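Side-chain contacts in computational Design of Enzyme (Synthetic construct, PDB 3TP4), which is a computationally designed enzyme on a glycoside hydrolase family 26 TIM-barrel scaffold, probably built to present an activated serine in a catalytic triad: residues R132-G137 and Q194-F199; A146-I151 and R171-N176. All blocks are in the same frame, centred on the assembly; numbering follows the deposited sequence.

In the fold
Both contacts sit in the TIM barrel. Contact 2 places helix 141-157 against the end of strand 168-174; contact 1 lies farther from the chain centre, where the turn after helix 130-134 covers helix 190-207, and that helix links it to the strand. Their centres are about 12 Å apart, and along the chain contact 2 is nested within the loop that contact 1 closes. The two share a core: Leu196 CG lies 3.6 Å from Trp173 CD1, Tyr197 CE2 3.6 Å from Pro172 CG, and Phe199 CE2 3.9 Å from Leu148 CD1. Tyr147 of contact 2 lies near, without touching, Ser70, His37 and Glu320, which probably form the designed Ser-His-Glu triad.

Contact 1: residues R132-G137 and Q194-F199; sequences RAVLPG and QELYRF
Leu135 lays one methyl against the backbone of helix 190-207, an outer helix of the TIM barrel, at the point where the chain leaves the short helix 130-134. This is the tight part of the contact: Leu135 CD2 comes to 3.6 Å from Leu196 N and 3.9 Å from Leu196 CB. Leu135 CD2 also lies 4.0 Å from Glu195 C. With CD1 of Leu135 extended away from CA (chi2 178°), the other methyl, CD2, is the one laid on the helix. Packing is looser beside it, where the side chains of Val134 and Leu196 meet at an angle and Val134 CG2 is 4.1 Å from Leu196 CD1. Leu196 itself also packs on Leu144 of helix 141-157 and on Trp173. The more open side is at Arg198 and Gln194; the buried Glu195 starts toward the turn but bends its carboxylate to that side, with OE1 hydrogen-bonded to His376 ND1. The guanidinium of Arg198 carries Gln194 CB over the centre of one face, 3.8 Å above the plane, while its NE hydrogen-bonds to Pro235 O. Arg198 NH1 and Glu195 OE2 form a salt bridge at 2.8 Å, bent at the hydrogen (131°), the oxygen near the guanidinium plane but the nitrogen 43° out of the carboxylate plane.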
loop_
_atom_site.group_PDB
_atom_site.type_symbol
_atom_site.label_atom_id
_atom_site.label_comp_id
_atom_site.label_asym_id
_atom_site.label_seq_id
_atom_site.Cartn_x
_atom_site.Cartn_y
_atom_site.Cartn_z
ATOM N N ARG A 132 4.100 16.733 7.472
ATOM C CA ARG A 132 5.289 17.188 8.201
ATOM C C ARG A 132 5.305 16.756 9.668
ATOM O O ARG A 132 6.350 16.408 10.213
ATOM C CB ARG A 132 5.386 18.713 8.121
ATOM C CG ARG A 132 6.434 19.342 9.030
ATOM C CD ARG A 132 6.234 20.855 9.100
ATOM N NE ARG A 132 5.945 21.424 7.784
ATOM C CZ ARG A 132 5.538 22.674 7.576
ATOM N NH1 ARG A 132 5.366 23.502 8.597
ATOM N NH2 ARG A 132 5.302 23.098 6.341
ATOM N N ALA A 133 4.140 16.787 10.305
ATOM C CA ALA A 133 4.036 16.571 11.743
ATOM C C ALA A 133 4.384 15.157 12.201
ATOM O O ALA A 133 4.820 14.961 13.338
ATOM C CB ALA A 133 2.637 16.952 12.237
ATOM N N VAL A 134 4.177 14.172 11.334
ATOM C CA VAL A 134 4.418 12.779 11.706
ATOM C C VAL A 134 5.836 12.307 11.362
ATOM O O VAL A 134 6.255 11.236 11.799
ATOM C CB VAL A 134 3.372 11.811 11.077
ATOM C CG1 VAL A 134 1.965 12.150 11.555
ATOM C CG2 VAL A 134 3.450 11.839 9.552
ATOM N N LEU A 135 6.570 13.102 10.586
ATOM C CA LEU A 135 7.954 12.756 10.239
ATOM C C LEU A 135 8.848 12.839 11.475
ATOM O O LEU A 135 8.460 13.432 12.485
ATOM C CB LEU A 135 8.492 13.661 9.124
ATOM C CG LEU A 135 7.792 13.452 7.778
ATOM C CD1 LEU A 135 8.336 14.406 6.740
ATOM C CD2 LEU A 135 7.944 12.006 7.315
ATOM N N PRO A 136 10.046 12.235 11.406
ATOM C CA PRO A 136 10.997 12.285 12.524
ATOM C C PRO A 136 11.264 13.726 12.961
ATOM O O PRO A 136 11.535 14.580 12.118
ATOM C CB PRO A 136 12.259 11.666 11.921
ATOM C CG PRO A 136 11.734 10.716 10.901
ATOM C CD PRO A 136 10.551 11.412 10.294
ATOM N N GLY A 137 11.179 13.984 14.261
ATOM C CA GLY A 137 11.359 15.322 14.790
ATOM C C GLY A 137 10.037 16.036 14.989
ATOM O O GLY A 137 9.958 17.042 15.689
ATOM N N GLN A 194 7.476 10.592 0.545
ATOM C CA GLN A 194 8.482 9.562 0.333
ATOM C C GLN A 194 9.201 9.220 1.638
ATOM O O GLN A 194 9.457 8.052 1.918
ATOM C CB GLN A 194 9.479 9.996 -0.749
ATOM C CG GLN A 194 8.883 10.021 -2.151
ATOM C CD GLN A 194 9.740 10.786 -3.142
ATOM O OE1 GLN A 194 10.494 11.689 -2.767
ATOM N NE2 GLN A 194 9.627 10.429 -4.419
ATOM N N GLU A 195 9.527 10.225 2.447
ATOM C CA GLU A 195 10.203 9.924 3.702
ATOM C C GLU A 195 9.262 9.235 4.680
ATOM O O GLU A 195 9.696 8.384 5.454
ATOM C CB GLU A 195 10.847 11.167 4.333
ATOM C CG GLU A 195 11.964 11.752 3.481
ATOM C CD GLU A 195 13.019 10.713 3.087
ATOM O OE1 GLU A 195 13.350 9.828 3.908
ATOM O OE2 GLU A 195 13.518 10.791 1.953
ATOM N N LEU A 196 7.973 9.584 4.637
ATOM C CA LEU A 196 6.990 8.931 5.504
ATOM C C LEU A 196 6.887 7.451 5.140
ATOM O O LEU A 196 6.910 6.583 6.013
ATOM C CB LEU A 196 5.601 9.587 5.375
ATOM C CG LEU A 196 4.402 8.789 5.914
ATOM C CD1 LEU A 196 4.527 8.533 7.405
ATOM C CD2 LEU A 196 3.049 9.473 5.603
ATOM N N TYR A 197 6.760 7.174 3.845
ATOM C CA TYR A 197 6.619 5.794 3.382
ATOM C C TYR A 197 7.887 5.012 3.744
ATOM O O TYR A 197 7.810 3.880 4.240
ATOM C CB TYR A 197 6.378 5.760 1.866
ATOM C CG TYR A 197 5.951 4.405 1.325
ATOM C CD1 TYR A 197 6.868 3.366 1.183
ATOM C CD2 TYR A 197 4.634 4.176 0.931
ATOM C CE1 TYR A 197 6.479 2.117 0.679
ATOM C CE2 TYR A 197 4.235 2.936 0.426
ATOM C CZ TYR A 197 5.163 1.914 0.307
ATOM O OH TYR A 197 4.763 0.685 -0.179
ATOM N N ARG A 198 9.046 5.615 3.486
ATOM C CA ARG A 198 10.336 4.940 3.711
ATOM C C ARG A 198 10.538 4.624 5.191
ATOM O O ARG A 198 10.920 3.508 5.548
ATOM C CB ARG A 198 11.502 5.774 3.162
ATOM C CG ARG A 198 11.546 5.827 1.619
ATOM C CD ARG A 198 12.371 6.998 1.114
ATOM N NE ARG A 198 12.359 7.094 -0.344
ATOM C CZ ARG A 198 12.814 8.146 -1.028
ATOM N NH1 ARG A 198 13.307 9.201 -0.396
ATOM N NH2 ARG A 198 12.769 8.146 -2.350
ATOM N N PHE A 199 10.281 5.609 6.051
ATOM C CA PHE A 199 10.324 5.371 7.493
ATOM C C PHE A 199 9.373 4.265 7.900
ATOM O O PHE A 199 9.708 3.420 8.717
ATOM C CB PHE A 199 9.962 6.626 8.283
ATOM C CG PHE A 199 9.856 6.387 9.764
ATOM C CD1 PHE A 199 11.000 6.241 10.538
ATOM C CD2 PHE A 199 8.615 6.302 10.384
ATOM C CE1 PHE A 199 10.911 6.018 11.900
ATOM C CE2 PHE A 199 8.514 6.085 11.750
ATOM C CZ PHE A 199 9.663 5.931 12.507
#

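Contact 2: residues A146-I151 and R171-N176; sequences AYLDDI and RPWHEN
Trp173 meets Tyr147 and Leu148 of helix 141-157 with the far end of its indole, at the corner where strand 168-174 turns. Coming along the strand, Arg171 runs its fully extended side chain to a salt bridge with Asp246, and one face of its guanidinium has His174 CG 3.5 Å above it, offset toward the rim. Pro172 follows, packed on Tyr197 and Thr200 of helix 190-207. At Trp173 a positive phi (73°) marks the corner, and here the contact joins an outer helix of the TIM barrel to the end of a barrel strand. Trp173 CH2 lies 3.7 Å from Tyr147 CD1 and 3.9 Å from Tyr147 CE1, with the tyrosine carbon CD1 near the plane of the indole at its edge. Tyr147 reaches it with CG anti to the backbone N (chi1 -162°). The two ring planes are inclined by 37°, their centroids 5.9 Å apart. Leu148 CD2 adds a looser touch, 4.2 Å from Trp173 CZ2. The polar groups of both rings turn elsewhere: Trp173 NE1 hydrogen-bonds to Thr200 OG1, and Tyr147 OH to Thr71 OG1 and Glu75 OE2. Past His174 and Glu175, Asn176 hydrogen-bonds through ND2 to Glu115 OE2.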
loop_
_atom_site.group_PDB
_atom_site.type_symbol
_atom_site.label_atom_id
_atom_site.label_comp_id
_atom_site.label_asym_id
_atom_site.label_seq_id
_atom_site.Cartn_x
_atom_site.Cartn_y
_atom_site.Cartn_z
ATOM N N ALA A 146 3.558 4.777 17.454
ATOM C CA ALA A 146 2.660 3.920 18.213
ATOM C C ALA A 146 1.664 3.251 17.264
ATOM O O ALA A 146 1.338 2.081 17.421
ATOM C CB ALA A 146 1.933 4.726 19.282
ATOM N N TYR A 147 1.186 3.995 16.274
ATOM C CA TYR A 147 0.304 3.401 15.269
ATOM C C TYR A 147 0.996 2.234 14.564
ATOM O O TYR A 147 0.409 1.165 14.382
ATOM C CB TYR A 147 -0.138 4.439 14.247
ATOM C CG TYR A 147 -1.367 4.019 13.467
ATOM C CD1 TYR A 147 -1.267 3.553 12.158
ATOM C CD2 TYR A 147 -2.627 4.078 14.050
ATOM C CE1 TYR A 147 -2.404 3.166 11.443
ATOM C CE2 TYR A 147 -3.760 3.696 13.355
ATOM C CZ TYR A 147 -3.646 3.240 12.052
ATOM O OH TYR A 147 -4.783 2.862 11.375
ATOM N N LEU A 148 2.252 2.432 14.177
ATOM C CA LEU A 148 3.025 1.360 13.547
ATOM C C LEU A 148 3.261 0.156 14.470
ATOM O O LEU A 148 3.201 -0.995 14.026
ATOM C CB LEU A 148 4.357 1.895 12.994
ATOM C CG LEU A 148 4.227 2.949 11.882
ATOM C CD1 LEU A 148 5.584 3.476 11.411
ATOM C CD2 LEU A 148 3.464 2.375 10.708
ATOM N N ASP A 149 3.544 0.413 15.745
ATOM C CA ASP A 149 3.681 -0.677 16.720
ATOM C C ASP A 149 2.459 -1.604 16.698
ATOM O O ASP A 149 2.589 -2.829 16.758
ATOM C CB ASP A 149 3.861 -0.123 18.141
ATOM C CG ASP A 149 5.245 0.501 18.374
ATOM O OD1 ASP A 149 6.209 0.140 17.660
ATOM O OD2 ASP A 149 5.361 1.350 19.288
ATOM N N ASP A 150 1.272 -1.007 16.654
ATOM C CA ASP A 150 0.035 -1.769 16.593
ATOM C C ASP A 150 -0.008 -2.605 15.317
ATOM O O ASP A 150 -0.440 -3.758 15.323
ATOM C CB ASP A 150 -1.166 -0.823 16.637
ATOM C CG ASP A 150 -1.436 -0.289 18.033
ATOM O OD1 ASP A 150 -0.943 -0.901 19.005
ATOM O OD2 ASP A 150 -2.147 0.734 18.156
ATOM N N ILE A 151 0.445 -2.022 14.214
ATOM C CA ILE A 151 0.460 -2.751 12.951
ATOM C C ILE A 151 1.432 -3.922 13.048
ATOM O O ILE A 151 1.147 -5.023 12.568
ATOM C CB ILE A 151 0.802 -1.807 11.767
ATOM C CG1 ILE A 151 -0.382 -0.862 11.513
ATOM C CG2 ILE A 151 1.148 -2.606 10.502
ATOM C CD1 ILE A 151 -0.085 0.255 10.529
ATOM N N ARG A 171 -0.468 -1.857 2.550
ATOM C CA ARG A 171 -0.463 -0.638 1.758
ATOM C C ARG A 171 -0.515 0.579 2.669
ATOM O O ARG A 171 -1.599 1.031 3.054
ATOM C CB ARG A 171 -1.662 -0.606 0.812
ATOM C CG ARG A 171 -1.708 0.649 -0.039
ATOM C CD ARG A 171 -2.923 0.665 -0.959
ATOM N NE ARG A 171 -2.867 1.811 -1.863
ATOM C CZ ARG A 171 -3.801 2.107 -2.760
ATOM N NH1 ARG A 171 -4.879 1.330 -2.893
ATOM N NH2 ARG A 171 -3.648 3.181 -3.522
ATOM N N PRO A 172 0.659 1.127 3.008
ATOM C CA PRO A 172 0.698 2.223 3.990
ATOM C C PRO A 172 0.449 3.622 3.408
ATOM O O PRO A 172 1.186 4.076 2.532
ATOM C CB PRO A 172 2.117 2.122 4.563
ATOM C CG PRO A 172 2.928 1.529 3.465
ATOM C CD PRO A 172 2.004 0.628 2.660
ATOM N N TRP A 173 -0.592 4.284 3.912
ATOM C CA TRP A 173 -0.875 5.703 3.651
ATOM C C TRP A 173 -1.390 6.000 2.248
ATOM O O TRP A 173 -0.647 6.491 1.386
ATOM C CB TRP A 173 0.345 6.573 3.989
ATOM C CG TRP A 173 1.002 6.157 5.274
ATOM C CD1 TRP A 173 2.320 5.846 5.456
ATOM C CD2 TRP A 173 0.367 5.979 6.548
ATOM N NE1 TRP A 173 2.542 5.485 6.766
ATOM C CE2 TRP A 173 1.364 5.569 7.459
ATOM C CE3 TRP A 173 -0.942 6.144 7.011
ATOM C CZ2 TRP A 173 1.090 5.316 8.806
ATOM C CZ3 TRP A 173 -1.219 5.874 8.346
ATOM C CH2 TRP A 173 -0.205 5.472 9.229
ATOM N N HIS A 174 -2.670 5.701 2.025
ATOM C CA HIS A 174 -3.319 5.999 0.754
ATOM C C HIS A 174 -4.639 6.752 0.999
ATOM O O HIS A 174 -5.253 6.626 2.058
ATOM C CB HIS A 174 -3.561 4.711 -0.054
ATOM C CG HIS A 174 -4.476 3.743 0.630
ATOM N ND1 HIS A 174 -5.778 3.536 0.224
ATOM C CD2 HIS A 174 -4.292 2.959 1.719
ATOM C CE1 HIS A 174 -6.349 2.647 1.020
ATOM N NE2 HIS A 174 -5.471 2.287 1.938
ATOM N N GLU A 175 -5.048 7.532 0.006
ATOM C CA GLU A 175 -6.205 8.419 0.090
ATOM C C GLU A 175 -7.496 7.663 -0.150
ATOM O O GLU A 175 -7.629 6.970 -1.156
ATOM C CB GLU A 175 -6.052 9.517 -0.965
ATOM C CG GLU A 175 -7.238 10.468 -1.102
ATOM C CD GLU A 175 -7.613 11.147 0.209
ATOM O OE1 GLU A 175 -7.008 12.183 0.545
ATOM O OE2 GLU A 175 -8.507 10.636 0.907
ATOM N N ASN A 176 -8.462 7.815 0.751
ATOM C CA ASN A 176 -9.744 7.128 0.597
ATOM C C ASN A 176 -10.837 7.888 -0.159
ATOM O O ASN A 176 -11.885 7.330 -0.451
ATOM C CB ASN A 176 -10.259 6.622 1.941
ATOM C CG ASN A 176 -9.581 5.334 2.366
ATOM O OD1 ASN A 176 -9.532 4.360 1.604
ATOM N ND2 ASN A 176 -9.036 5.326 3.574
#